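Local coordinates for yersinopine synthase (Yersinia pestis, PDB 6C4L), which catalyses the NADPH-dependent reductive condensation of pyruvate with an amino-acid-derived intermediate, the last step in the biosynthesis of the metallophore yersinopine, at residues A[162-167]-A[249-254]; A[211-216]-A[237-242]. All blocks are in the same frame, centred on the assembly; numbering follows the deposited sequence.

Interaction 1 (A[162-167]-A[249-254]); sequences VISLSS and AAERFS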
loop_
_atom_site.group_PDB
_atom_site.type_symbol
_atom_site.label_atom_id
_atom_site.label_comp_id
_atom_site.label_asym_id
_atom_site.label_seq_id
_atom_site.Cartn_x
_atom_site.Cartn_y
_atom_site.Cartn_z
ATOM N N VAL A 162 6.642 40.056 14.427
ATOM C CA VAL A 162 5.796 39.083 13.723
ATOM C C VAL A 162 6.511 37.745 13.770
ATOM O O VAL A 162 7.631 37.629 13.264
ATOM C CB VAL A 162 5.537 39.516 12.279
ATOM C CG1 VAL A 162 4.754 38.445 11.511
ATOM C CG2 VAL A 162 4.785 40.857 12.281
ATOM N N ILE A 163 5.867 36.737 14.352
ATOM C CA ILE A 163 6.436 35.396 14.410
ATOM C C ILE A 163 5.530 34.423 13.650
ATOM O O ILE A 163 4.326 34.320 13.926
ATOM C CB ILE A 163 6.663 34.948 15.860
ATOM C CG1 ILE A 163 7.741 35.827 16.494
ATOM C CG2 ILE A 163 7.138 33.483 15.917
ATOM C CD1 ILE A 163 7.790 35.702 17.954
ATOM N N SER A 164 6.110 33.726 12.683
ATOM C CA SER A 164 5.460 32.607 11.999
ATOM C C SER A 164 5.883 31.281 12.606
ATOM O O SER A 164 7.081 31.031 12.780
ATOM C CB SER A 164 5.811 32.573 10.513
ATOM O OG SER A 164 5.006 33.462 9.777
ATOM N N LEU A 165 4.911 30.422 12.908
ATOM C CA LEU A 165 5.196 29.033 13.255
ATOM C C LEU A 165 4.813 28.153 12.077
ATOM O O LEU A 165 3.820 28.428 11.395
ATOM C CB LEU A 165 4.426 28.577 14.497
ATOM C CG LEU A 165 4.496 29.487 15.737
ATOM C CD1 LEU A 165 3.809 28.814 16.907
ATOM C CD2 LEU A 165 5.929 29.816 16.079
ATOM N N SER A 166 5.574 27.066 11.881
ATOM C CA SER A 166 5.368 26.188 10.731
ATOM C C SER A 166 4.035 25.448 10.792
ATOM O O SER A 166 3.431 25.164 9.754
ATOM C CB SER A 166 6.505 25.179 10.654
ATOM O OG SER A 166 6.737 24.593 11.938
ATOM N N SER A 167 3.571 25.102 11.982
ATOM C CA SER A 167 2.272 24.460 12.111
ATOM C C SER A 167 1.820 24.682 13.537
ATOM O O SER A 167 2.574 25.182 14.384
ATOM C CB SER A 167 2.333 22.960 11.774
ATOM O OG SER A 167 3.022 22.238 12.781
ATOM N N ALA A 249 11.574 31.168 5.555
ATOM C CA ALA A 249 12.426 30.019 5.848
ATOM C C ALA A 249 11.890 29.140 6.977
ATOM O O ALA A 249 12.336 27.992 7.104
ATOM C CB ALA A 249 13.845 30.482 6.178
ATOM N N ALA A 250 10.941 29.630 7.777
ATOM C CA ALA A 250 10.133 28.798 8.673
ATOM C C ALA A 250 8.860 28.276 7.999
ATOM O O ALA A 250 8.459 27.126 8.212
ATOM C CB ALA A 250 9.732 29.602 9.907
ATOM N N GLU A 251 8.201 29.122 7.212
ATOM C CA GLU A 251 6.895 28.771 6.675
ATOM C C GLU A 251 7.004 27.641 5.664
ATOM O O GLU A 251 6.045 26.901 5.453
ATOM C CB GLU A 251 6.261 30.005 6.034
ATOM C CG GLU A 251 5.979 31.149 7.031
ATOM C CD GLU A 251 5.783 32.522 6.373
ATOM O OE1 GLU A 251 6.181 32.732 5.195
ATOM O OE2 GLU A 251 5.217 33.406 7.065
ATOM N N ARG A 252 8.159 27.524 5.022
ATOM C CA ARG A 252 8.410 26.469 4.073
ATOM C C ARG A 252 8.222 25.091 4.690
ATOM O O ARG A 252 8.100 24.118 3.947
ATOM C CB ARG A 252 9.819 26.637 3.502
ATOM C CG ARG A 252 10.955 26.441 4.500
ATOM C CD ARG A 252 12.329 26.590 3.833
ATOM N NE ARG A 252 13.405 26.556 4.826
ATOM C CZ ARG A 252 14.615 26.019 4.628
ATOM N NH1 ARG A 252 14.946 25.475 3.464
ATOM N NH2 ARG A 252 15.508 26.031 5.599
ATOM N N PHE A 253 8.133 24.999 6.014
ATOM C CA PHE A 253 7.948 23.744 6.731
ATOM C C PHE A 253 6.493 23.515 7.114
ATOM O O PHE A 253 6.219 22.791 8.075
ATOM C CB PHE A 253 8.834 23.731 7.986
ATOM C CG PHE A 253 10.281 23.519 7.690
ATOM C CD1 PHE A 253 10.729 22.261 7.308
ATOM C CD2 PHE A 253 11.193 24.553 7.797
ATOM C CE1 PHE A 253 12.050 22.043 7.022
ATOM C CE2 PHE A 253 12.528 24.351 7.497
ATOM C CZ PHE A 253 12.965 23.082 7.124
ATOM N N SER A 254 5.544 24.131 6.409
ATOM C CA SER A 254 4.130 23.899 6.696
ATOM C C SER A 254 3.675 22.680 5.887
ATOM O O SER A 254 3.461 22.775 4.679
ATOM C CB SER A 254 3.279 25.122 6.378
ATOM O OG SER A 254 1.901 24.752 6.419
#
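The C-terminal end of sheet strand 161-165 meets the last turn of helix 247-251 and the type I beta turn Glu251-Ser254. Here the hydroxyl of Ser164 donates to the carboxylate of Glu251, OG to OE2 at 2.7 Å, reaching that oxygen on its anti side and 17° out of the carboxylate plane. Glu251 spans the gap because its chi2 of 161° stretches the chain out, carrying the acid from the helix to the strand. The same carboxylate also accepts the backbone N-H groups of Gly143 and Gly145, one on each oxygen, while Ser164 OG has a second partner in Ser140 OG. Two residues on, the small side chain of Ser166 lets the turn come close: its CB lies 3.5 Å from Phe253 O and 3.8 Å from Phe253 CB. The Ser166 carbonyl O receives a CA-H...O contact from Ser254 CA at 3.4 Å. Ser166 OG is hydrogen-bonded to Tyr214 N and Ser254 OG to Asn257, and His260, the inferred proton donor/acceptor, lies about 8 Å from Ser254, side chain to side chain. A buried acid held by a hydroxyl and two backbone amides would have much of its negative charge offset, probably favouring the ionised form.

Interaction 2 (A[211-216]-A[237-242]); sequences QRIYLA and HHIDTL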
loop_
_atom_site.group_PDB
_atom_site.type_symbol
_atom_site.label_atom_id
_atom_site.label_comp_id
_atom_site.label_asym_id
_atom_site.label_seq_id
_atom_site.Cartn_x
_atom_site.Cartn_y
_atom_site.Cartn_z
ATOM N N GLN A 211 6.848 16.879 17.224
ATOM C CA GLN A 211 8.271 16.696 17.537
ATOM C C GLN A 211 8.999 18.027 17.619
ATOM O O GLN A 211 9.695 18.318 18.602
ATOM C CB GLN A 211 8.969 15.863 16.465
ATOM C CG GLN A 211 8.557 14.444 16.340
ATOM C CD GLN A 211 9.461 13.737 15.369
ATOM O OE1 GLN A 211 10.591 13.390 15.707
ATOM N NE2 GLN A 211 8.995 13.568 14.136
ATOM N N ARG A 212 8.921 18.802 16.537
ATOM C CA ARG A 212 9.560 20.098 16.445
ATOM C C ARG A 212 8.648 21.046 15.680
ATOM O O ARG A 212 7.734 20.622 14.977
ATOM C CB ARG A 212 10.927 19.996 15.760
ATOM C CG ARG A 212 10.943 19.337 14.410
ATOM C CD ARG A 212 12.392 19.184 13.925
ATOM N NE ARG A 212 13.216 18.442 14.893
ATOM C CZ ARG A 212 13.264 17.112 14.985
ATOM N NH1 ARG A 212 12.549 16.344 14.145
ATOM N NH2 ARG A 212 14.047 16.545 15.910
ATOM N N ILE A 213 8.912 22.341 15.859
ATOM C CA ILE A 213 8.226 23.435 15.186
ATOM C C ILE A 213 9.312 24.368 14.682
ATOM O O ILE A 213 10.266 24.660 15.417
ATOM C CB ILE A 213 7.281 24.187 16.149
ATOM C CG1 ILE A 213 6.197 23.259 16.696
ATOM C CG2 ILE A 213 6.668 25.424 15.482
ATOM C CD1 ILE A 213 5.201 22.781 15.654
ATOM N N TYR A 214 9.188 24.822 13.443
ATOM C CA TYR A 214 10.069 25.859 12.924
ATOM C C TYR A 214 9.424 27.228 13.125
ATOM O O TYR A 214 8.227 27.401 12.877
ATOM C CB TYR A 214 10.351 25.621 11.443
ATOM C CG TYR A 214 11.021 24.282 11.214
ATOM C CD1 TYR A 214 10.271 23.131 11.109
ATOM C CD2 TYR A 214 12.411 24.168 11.155
ATOM C CE1 TYR A 214 10.895 21.877 10.936
ATOM C CE2 TYR A 214 13.029 22.905 10.971
ATOM C CZ TYR A 214 12.255 21.790 10.853
ATOM O OH TYR A 214 12.848 20.556 10.686
ATOM N N LEU A 215 10.214 28.203 13.551
ATOM C CA LEU A 215 9.668 29.535 13.762
ATOM C C LEU A 215 10.699 30.580 13.389
ATOM O O LEU A 215 11.896 30.307 13.304
ATOM C CB LEU A 215 9.186 29.729 15.198
ATOM C CG LEU A 215 10.213 29.941 16.325
ATOM C CD1 LEU A 215 9.457 30.229 17.604
ATOM C CD2 LEU A 215 11.140 28.719 16.524
ATOM N N ALA A 216 10.209 31.797 13.162
ATOM C CA ALA A 216 11.077 32.920 12.845
ATOM C C ALA A 216 10.314 34.208 13.102
ATOM O O ALA A 216 9.086 34.223 13.055
ATOM C CB ALA A 216 11.545 32.869 11.392
ATOM N N HIS A 237 5.954 20.599 26.700
ATOM C CA HIS A 237 5.508 19.357 26.073
ATOM C C HIS A 237 6.621 18.693 25.268
ATOM O O HIS A 237 6.343 17.862 24.395
ATOM C CB HIS A 237 4.287 19.608 25.172
ATOM C CG HIS A 237 3.125 20.223 25.890
ATOM N ND1 HIS A 237 2.387 19.543 26.837
ATOM C CD2 HIS A 237 2.576 21.460 25.803
ATOM C CE1 HIS A 237 1.437 20.334 27.303
ATOM N NE2 HIS A 237 1.531 21.503 26.693
ATOM N N HIS A 238 7.878 19.036 25.546
ATOM C CA HIS A 238 9.032 18.415 24.896
ATOM C C HIS A 238 9.058 18.694 23.402
ATOM O O HIS A 238 9.600 17.916 22.615
ATOM C CB HIS A 238 9.070 16.901 25.150
ATOM C CG HIS A 238 9.064 16.540 26.603
ATOM N ND1 HIS A 238 9.683 17.312 27.563
ATOM C CD2 HIS A 238 8.497 15.503 27.264
ATOM C CE1 HIS A 238 9.506 16.762 28.751
ATOM N NE2 HIS A 238 8.790 15.663 28.598
ATOM N N ILE A 239 8.496 19.817 22.989
ATOM C CA ILE A 239 8.479 20.181 21.582
ATOM C C ILE A 239 9.738 20.973 21.280
ATOM O O ILE A 239 10.023 21.977 21.938
ATOM C CB ILE A 239 7.223 21.002 21.242
ATOM C CG1 ILE A 239 5.956 20.224 21.614
ATOM C CG2 ILE A 239 7.221 21.359 19.762
ATOM C CD1 ILE A 239 4.761 21.138 21.846
ATOM N N ASP A 240 10.468 20.553 20.257
ATOM C CA ASP A 240 11.627 21.311 19.813
ATOM C C ASP A 240 11.189 22.546 19.042
ATOM O O ASP A 240 10.214 22.505 18.298
ATOM C CB ASP A 240 12.515 20.444 18.925
ATOM C CG ASP A 240 13.457 19.558 19.733
ATOM O OD1 ASP A 240 13.725 19.902 20.906
ATOM O OD2 ASP A 240 13.923 18.532 19.197
ATOM N N THR A 241 11.919 23.639 19.224
ATOM C CA THR A 241 11.756 24.851 18.431
ATOM C C THR A 241 13.050 25.132 17.681
ATOM O O THR A 241 14.129 25.168 18.288
ATOM C CB THR A 241 11.410 26.036 19.324
ATOM O OG1 THR A 241 12.350 26.098 20.420
ATOM C CG2 THR A 241 9.983 25.887 19.857
ATOM N N LEU A 242 12.947 25.326 16.373
ATOM C CA LEU A 242 14.116 25.572 15.527
ATOM C C LEU A 242 14.042 26.961 14.891
ATOM O O LEU A 242 13.193 27.183 14.009
ATOM C CB LEU A 242 14.229 24.497 14.451
ATOM C CG LEU A 242 14.585 23.059 14.871
ATOM C CD1 LEU A 242 15.882 22.984 15.647
ATOM C CD2 LEU A 242 13.478 22.435 15.694
#
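Backbone hydrogen bonds join strand 212-216 to strand 240-242 in parallel register, Arg212 beside Asp240 and Tyr214 beside Leu242. Asp240 N donates to Gln211 O (2.9 Å) and Asp240 O accepts from Ile213 N (2.8 Å); Leu242 repeats the pattern, its N giving to Ile213 O at 2.9 Å and its O taking Leu215 N at 3.2 Å. In charge pairing, Arg212 and Asp240 run alongside each other on one face of the sheet, but NH2 and OD2 are 3.8 Å apart, a long salt bridge. Arg212 bends at chi3 (56°), consistent with its guanidinium lying beside Asp240 and Leu242 CD2; its NH1 binds another acid, Asp328. Apolar contacts occupy both faces. Beside the arginine, Leu242 places CD2 3.5 Å from Arg212 CB and sets its CB 3.8 Å from Tyr214 CD2; the tyrosine hydroxyl reaches Asp328. On the face of Ile213 and Thr241, Ile239 CG2 meets Ile213 CG1 at 3.7 Å, and Leu215 CD2 reaches Thr241 CB. Beta-branched and leucine side chains suit this face because helix 225-235 covers it through Leu230 and Leu234, while Thr241 OG1 is bonded to Thr231. Strand 203-217, helix 225-235 and strand 240-243, with the two strands adjacent and parallel, form a beta-alpha-beta crossover.

How the interactions relate
All the touching residues of interaction 1 are buried, whereas interaction 2 is only partly so, with Asp240 exposed and Ile213 and Ile239 buried. Both reach the same sheet, in which strands 161-165 and 203-217 are antiparallel neighbours: Ser166 N reaches Tyr214 O at 2.9 Å, probably a hydrogen bond. In interaction 2 the main chain carries the polar bonds between two strands; in interaction 1 a serine and a glutamate do so between a strand and a helix. Charge differs likewise, a buried carboxylate bound by neutral donors in one and a long ion pair in the other. Phe253 stacks on Tyr214, joining the turn to the sheet, and strand 240-243 leads along the chain into helix 247-251.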